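Local coordinates for cytoplasmic export protein 1 (Saccharomyces cerevisiae, PDB 3VWA) that binds tRNA and takes part in nuclear tRNA export, probably collecting tRNAs from export receptors at the nuclear pore and handing them to the translation machinery, at residues Gln473-Leu481 / Asp510-Arg518. Numbering follows the deposited sequence.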
ATOM      1  N   GLN A 473      40.832  21.877  -0.086  1.00 37.58           N
ATOM      2  CA  GLN A 473      40.020  22.112  -1.263  1.00 35.25           C
ATOM      3  C   GLN A 473      39.095  23.304  -1.095  1.00 34.70           C
ATOM      4  O   GLN A 473      38.705  23.618   0.022  1.00 32.74           O
ATOM      5  CB  GLN A 473      39.272  20.847  -1.605  1.00 35.66           C
ATOM      6  CG  GLN A 473      40.211  19.662  -1.657  1.00 39.67           C
ATOM      7  CD  GLN A 473      41.148  19.745  -2.827  1.00 43.82           C
ATOM      8  OE1 GLN A 473      40.712  20.042  -3.932  1.00 48.83           O
ATOM      9  NE2 GLN A 473      42.449  19.484  -2.595  1.00 42.47           N
ATOM     10  N   VAL A 474      38.764  23.964  -2.211  1.00 31.51           N
ATOM     11  CA  VAL A 474      37.941  25.171  -2.219  1.00 31.48           C
ATOM     12  C   VAL A 474      36.475  24.887  -1.875  1.00 33.65           C
ATOM     13  O   VAL A 474      35.811  25.709  -1.239  1.00 34.98           O
ATOM     14  CB  VAL A 474      38.077  25.940  -3.563  1.00 33.00           C
ATOM     15  CG1 VAL A 474      37.021  27.039  -3.751  1.00 31.16           C
ATOM     16  CG2 VAL A 474      39.448  26.575  -3.655  1.00 33.92           C
ATOM     17  N   LYS A 475      35.964  23.724  -2.252  1.00 29.56           N
ATOM     18  CA  LYS A 475      34.530  23.500  -2.123  1.00 30.44           C
ATOM     19  C   LYS A 475      34.008  23.565  -0.665  1.00 27.59           C
ATOM     20  O   LYS A 475      32.967  24.165  -0.443  1.00 29.16           O
ATOM     21  CB  LYS A 475      34.080  22.221  -2.835  1.00 30.74           C
ATOM     22  CG  LYS A 475      32.568  22.163  -3.080  1.00 34.41           C
ATOM     23  CD  LYS A 475      32.153  20.953  -3.943  1.00 37.89           C
ATOM     24  CE  LYS A 475      30.677  21.026  -4.337  1.00 39.66           C
ATOM     25  NZ  LYS A 475      30.251  19.972  -5.309  1.00 41.51           N
ATOM     26  N   PRO A 476      34.707  22.940   0.303  1.00 24.87           N
ATOM     27  CA  PRO A 476      34.273  22.958   1.714  1.00 27.36           C
ATOM     28  C   PRO A 476      34.425  24.323   2.390  1.00 30.16           C
ATOM     29  O   PRO A 476      33.671  24.647   3.315  1.00 29.07           O
ATOM     30  CB  PRO A 476      35.163  21.908   2.378  1.00 25.60           C
ATOM     31  CG  PRO A 476      35.594  20.995   1.201  1.00 26.66           C
ATOM     32  CD  PRO A 476      35.814  21.981   0.091  1.00 25.59           C
ATOM     33  N   ARG A 477      35.349  25.139   1.886  1.00 31.88           N
ATOM     34  CA  ARG A 477      35.491  26.520   2.341  1.00 29.02           C
ATOM     35  C   ARG A 477      34.273  27.312   1.921  1.00 29.24           C
ATOM     36  O   ARG A 477      33.622  27.984   2.752  1.00 31.94           O
ATOM     37  CB  ARG A 477      36.811  27.116   1.827  1.00 31.78           C
ATOM     38  CG  ARG A 477      37.973  26.128   1.964  1.00 30.79           C
ATOM     39  CD  ARG A 477      39.290  26.799   2.289  1.00 29.81           C
ATOM     40  NE  ARG A 477      39.747  27.622   1.195  1.00 32.11           N
ATOM     41  CZ  ARG A 477      40.536  27.189   0.209  1.00 32.02           C
ATOM     42  NH1 ARG A 477      40.972  25.939   0.202  1.00 33.30           N
ATOM     43  NH2 ARG A 477      40.875  28.005  -0.773  1.00 29.68           N
ATOM     44  N   LEU A 478      33.904  27.190   0.648  1.00 29.51           N
ATOM     45  CA  LEU A 478      32.674  27.806   0.137  1.00 27.72           C
ATOM     46  C   LEU A 478      31.427  27.332   0.878  1.00 28.13           C
ATOM     47  O   LEU A 478      30.455  28.051   0.976  1.00 28.39           O
ATOM     48  CB  LEU A 478      32.531  27.458  -1.340  1.00 28.80           C
ATOM     49  CG  LEU A 478      33.599  28.048  -2.282  1.00 30.08           C
ATOM     50  CD1 LEU A 478      33.428  27.446  -3.649  1.00 30.33           C
ATOM     51  CD2 LEU A 478      33.561  29.565  -2.370  1.00 31.18           C
ATOM     52  N   ALA A 479      31.430  26.087   1.336  1.00 27.62           N
ATOM     53  CA  ALA A 479      30.299  25.561   2.057  1.00 28.89           C
ATOM     54  C   ALA A 479      30.281  26.158   3.479  1.00 27.01           C
ATOM     55  O   ALA A 479      29.242  26.289   4.074  1.00 26.67           O
ATOM     56  CB  ALA A 479      30.364  24.027   2.143  1.00 31.06           C
ATOM     57  N   ALA A 480      31.430  26.452   4.049  1.00 26.70           N
ATOM     58  CA  ALA A 480      31.444  27.125   5.352  1.00 25.11           C
ATOM     59  C   ALA A 480      30.822  28.520   5.242  1.00 24.53           C
ATOM     60  O   ALA A 480      29.930  28.885   6.007  1.00 25.67           O
ATOM     61  CB  ALA A 480      32.856  27.217   5.900  1.00 21.48           C
ATOM     62  N   LEU A 481      31.260  29.274   4.249  1.00 23.89           N
ATOM     63  CA  LEU A 481      30.771  30.635   4.085  1.00 25.12           C
ATOM     64  C   LEU A 481      29.283  30.609   3.902  1.00 27.15           C
ATOM     65  O   LEU A 481      28.581  31.523   4.346  1.00 26.32           O
ATOM     66  CB  LEU A 481      31.428  31.297   2.894  1.00 21.77           C
ATOM     67  CG  LEU A 481      32.924  31.477   3.017  1.00 20.81           C
ATOM     68  CD1 LEU A 481      33.462  32.074   1.710  1.00 21.69           C
ATOM     69  CD2 LEU A 481      33.179  32.410   4.190  1.00 21.90           C
ATOM     70  N   ASP A 510      42.050  34.274   1.896  1.00 31.34           N
ATOM     71  CA  ASP A 510      42.160  32.967   1.292  1.00 33.68           C
ATOM     72  C   ASP A 510      42.858  33.100  -0.069  1.00 34.31           C
ATOM     73  O   ASP A 510      42.719  34.128  -0.726  1.00 31.84           O
ATOM     74  CB  ASP A 510      40.751  32.465   1.066  1.00 31.28           C
ATOM     75  CG  ASP A 510      40.678  30.970   0.838  1.00 33.90           C
ATOM     76  OD1 ASP A 510      40.665  30.562  -0.352  1.00 32.49           O
ATOM     77  OD2 ASP A 510      40.574  30.204   1.837  1.00 33.77           O
ATOM     78  N   LYS A 511      43.569  32.058  -0.481  1.00 35.45           N
ATOM     79  CA  LYS A 511      44.233  32.019  -1.814  1.00 40.01           C
ATOM     80  C   LYS A 511      43.244  31.982  -2.961  1.00 40.75           C
ATOM     81  O   LYS A 511      43.589  32.327  -4.085  1.00 43.02           O
ATOM     82  CB  LYS A 511      45.146  30.807  -1.946  1.00 40.83           C
ATOM     83  CG  LYS A 511      46.211  30.705  -0.862  1.00 50.36           C
ATOM     84  CD  LYS A 511      46.585  29.261  -0.551  1.00 54.90           C
ATOM     85  CE  LYS A 511      47.024  29.099   0.909  1.00 55.51           C
ATOM     86  NZ  LYS A 511      47.298  27.674   1.245  1.00 56.65           N
ATOM     87  N   SER A 512      42.016  31.545  -2.700  1.00 40.55           N
ATOM     88  CA  SER A 512      41.045  31.385  -3.773  1.00 38.27           C
ATOM     89  C   SER A 512      40.304  32.703  -3.993  1.00 36.69           C
ATOM     90  O   SER A 512      39.708  33.242  -3.066  1.00 37.01           O
ATOM     91  CB  SER A 512      40.083  30.258  -3.416  1.00 36.85           C
ATOM     92  OG  SER A 512      38.888  30.358  -4.176  1.00 42.31           O
ATOM     93  N   PRO A 513      40.338  33.255  -5.224  1.00 43.78           N
ATOM     94  CA  PRO A 513      39.652  34.571  -5.345  1.00 40.38           C
ATOM     95  C   PRO A 513      38.158  34.478  -5.014  1.00 41.70           C
ATOM     96  O   PRO A 513      37.564  35.431  -4.478  1.00 43.23           O
ATOM     97  CB  PRO A 513      39.856  34.975  -6.818  1.00 43.31           C
ATOM     98  CG  PRO A 513      40.463  33.792  -7.514  1.00 43.63           C
ATOM     99  CD  PRO A 513      40.823  32.723  -6.519  1.00 39.43           C
ATOM    100  N   ILE A 514      37.553  33.331  -5.305  1.00 40.92           N
ATOM    101  CA  ILE A 514      36.114  33.225  -5.115  1.00 36.51           C
ATOM    102  C   ILE A 514      35.759  33.199  -3.604  1.00 34.22           C
ATOM    103  O   ILE A 514      34.743  33.747  -3.197  1.00 29.52           O
ATOM    104  CB  ILE A 514      35.399  32.152  -6.009  1.00 40.30           C
ATOM    105  CG1 ILE A 514      34.661  31.113  -5.186  1.00 43.89           C
ATOM    106  CG2 ILE A 514      36.273  31.562  -7.131  1.00 40.43           C
ATOM    107  CD1 ILE A 514      33.311  30.785  -5.794  1.00 48.19           C
ATOM    108  N   VAL A 515      36.638  32.619  -2.780  1.00 32.00           N
ATOM    109  CA  VAL A 515      36.411  32.620  -1.335  1.00 29.30           C
ATOM    110  C   VAL A 515      36.596  33.999  -0.786  1.00 29.47           C
ATOM    111  O   VAL A 515      35.789  34.449   0.046  1.00 28.99           O
ATOM    112  CB  VAL A 515      37.353  31.654  -0.581  1.00 31.10           C
ATOM    113  CG1 VAL A 515      37.240  31.847   0.930  1.00 28.31           C
ATOM    114  CG2 VAL A 515      37.078  30.220  -0.991  1.00 29.54           C
ATOM    115  N   ARG A 516      37.685  34.658  -1.183  1.00 30.52           N
ATOM    116  CA  ARG A 516      37.934  36.021  -0.708  1.00 30.92           C
ATOM    117  C   ARG A 516      36.752  36.871  -1.029  1.00 29.00           C
ATOM    118  O   ARG A 516      36.336  37.662  -0.204  1.00 26.87           O
ATOM    119  CB  ARG A 516      39.185  36.655  -1.346  1.00 36.41           C
ATOM    120  CG  ARG A 516      40.499  36.034  -0.919  1.00 39.84           C
ATOM    121  CD  ARG A 516      41.701  36.739  -1.549  1.00 40.17           C
ATOM    122  NE  ARG A 516      42.185  36.054  -2.761  1.00 47.45           N
ATOM    123  CZ  ARG A 516      42.132  36.603  -3.962  1.00 43.52           C
ATOM    124  NH1 ARG A 516      41.614  37.800  -4.075  1.00 52.47           N
ATOM    125  NH2 ARG A 516      42.571  35.977  -5.041  1.00 45.16           N
ATOM    126  N   GLY A 517      36.213  36.731  -2.251  1.00 30.26           N
ATOM    127  CA  GLY A 517      35.075  37.600  -2.692  1.00 25.82           C
ATOM    128  C   GLY A 517      33.830  37.321  -1.837  1.00 25.04           C
ATOM    129  O   GLY A 517      33.155  38.240  -1.339  1.00 22.89           O
ATOM    130  N   ARG A 518      33.497  36.041  -1.660  1.00 26.82           N
ATOM    131  CA  ARG A 518      32.322  35.722  -0.810  1.00 27.55           C
ATOM    132  C   ARG A 518      32.553  36.052   0.640  1.00 25.88           C
ATOM    133  O   ARG A 518      31.641  36.472   1.300  1.00 26.56           O
ATOM    134  CB  ARG A 518      31.842  34.279  -0.965  1.00 33.25           C
ATOM    135  CG  ARG A 518      31.636  33.921  -2.441  1.00 39.76           C
ATOM    136  CD  ARG A 518      31.127  32.509  -2.608  1.00 39.03           C
ATOM    137  NE  ARG A 518      30.720  32.299  -3.990  1.00 44.49           N
ATOM    138  CZ  ARG A 518      30.001  31.265  -4.385  1.00 43.79           C
ATOM    139  NH1 ARG A 518      29.634  30.359  -3.500  1.00 46.53           N
ATOM    140  NH2 ARG A 518      29.665  31.134  -5.657  1.00 45.29           N
TER
HETATM  141  O   HOH W   1      29.888  30.085  -0.603  1.00 25.96           O
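R477, on helix 474-487, forms a two-pronged salt bridge with D510 in the turn that leads into helix 513-536. The main prong runs from R477 NH2 to the syn lone pair of D510 OD1, 2.6 Å long with an N-H...O angle of 152°; the second, from NE to OD2 (2.8 Å), is bent and weak. The guanidinium and carboxylate planes are twisted 37° apart, and the arginine chain, bent at chi2 and chi3, has its NH1 held by the carbonyl of D471. Aspartate also suits the turn: with CG anti to the backbone N, OD1 takes the S512 N-H on its anti side at 2.9 Å, closing an Asx turn. Were D510 replaced by an alanine, R477 would probably lose its countercharge and the S512 N-H its acceptor, freeing both the guanidinium and the turn to shift. S512 is the N-cap, its OG accepting a long, weak bond from V515 N. At the more exposed margin, the extended R518 side chain brings NH1 to a water that accepts from it and donates to L478 O.

The apolar part centres on V515, a compact branched knob in the hole formed by V474, R477, L478 and L481. S512 CB packs 3.7 Å from V474 CG2. L478 CD2 lies unusually close to I514 CG1 (3.4 Å), though any strain there is doubtful; the two side chains cross at about a right angle. The same CD2 also meets R518 CD, and L481 CD1 touches both V515 CG1 and R518 CB.

The helices run nearly parallel, 7° apart with axes 10.1 Å from each other, as equivalent helices of successive hairpins do in a HEAT solenoid. Helix 433-446 packs against K475, P476 and A479, helix 454-469 against R477, A480 and L481; 510-518 belongs to HEAT repeat 2, near the array's C-terminal end.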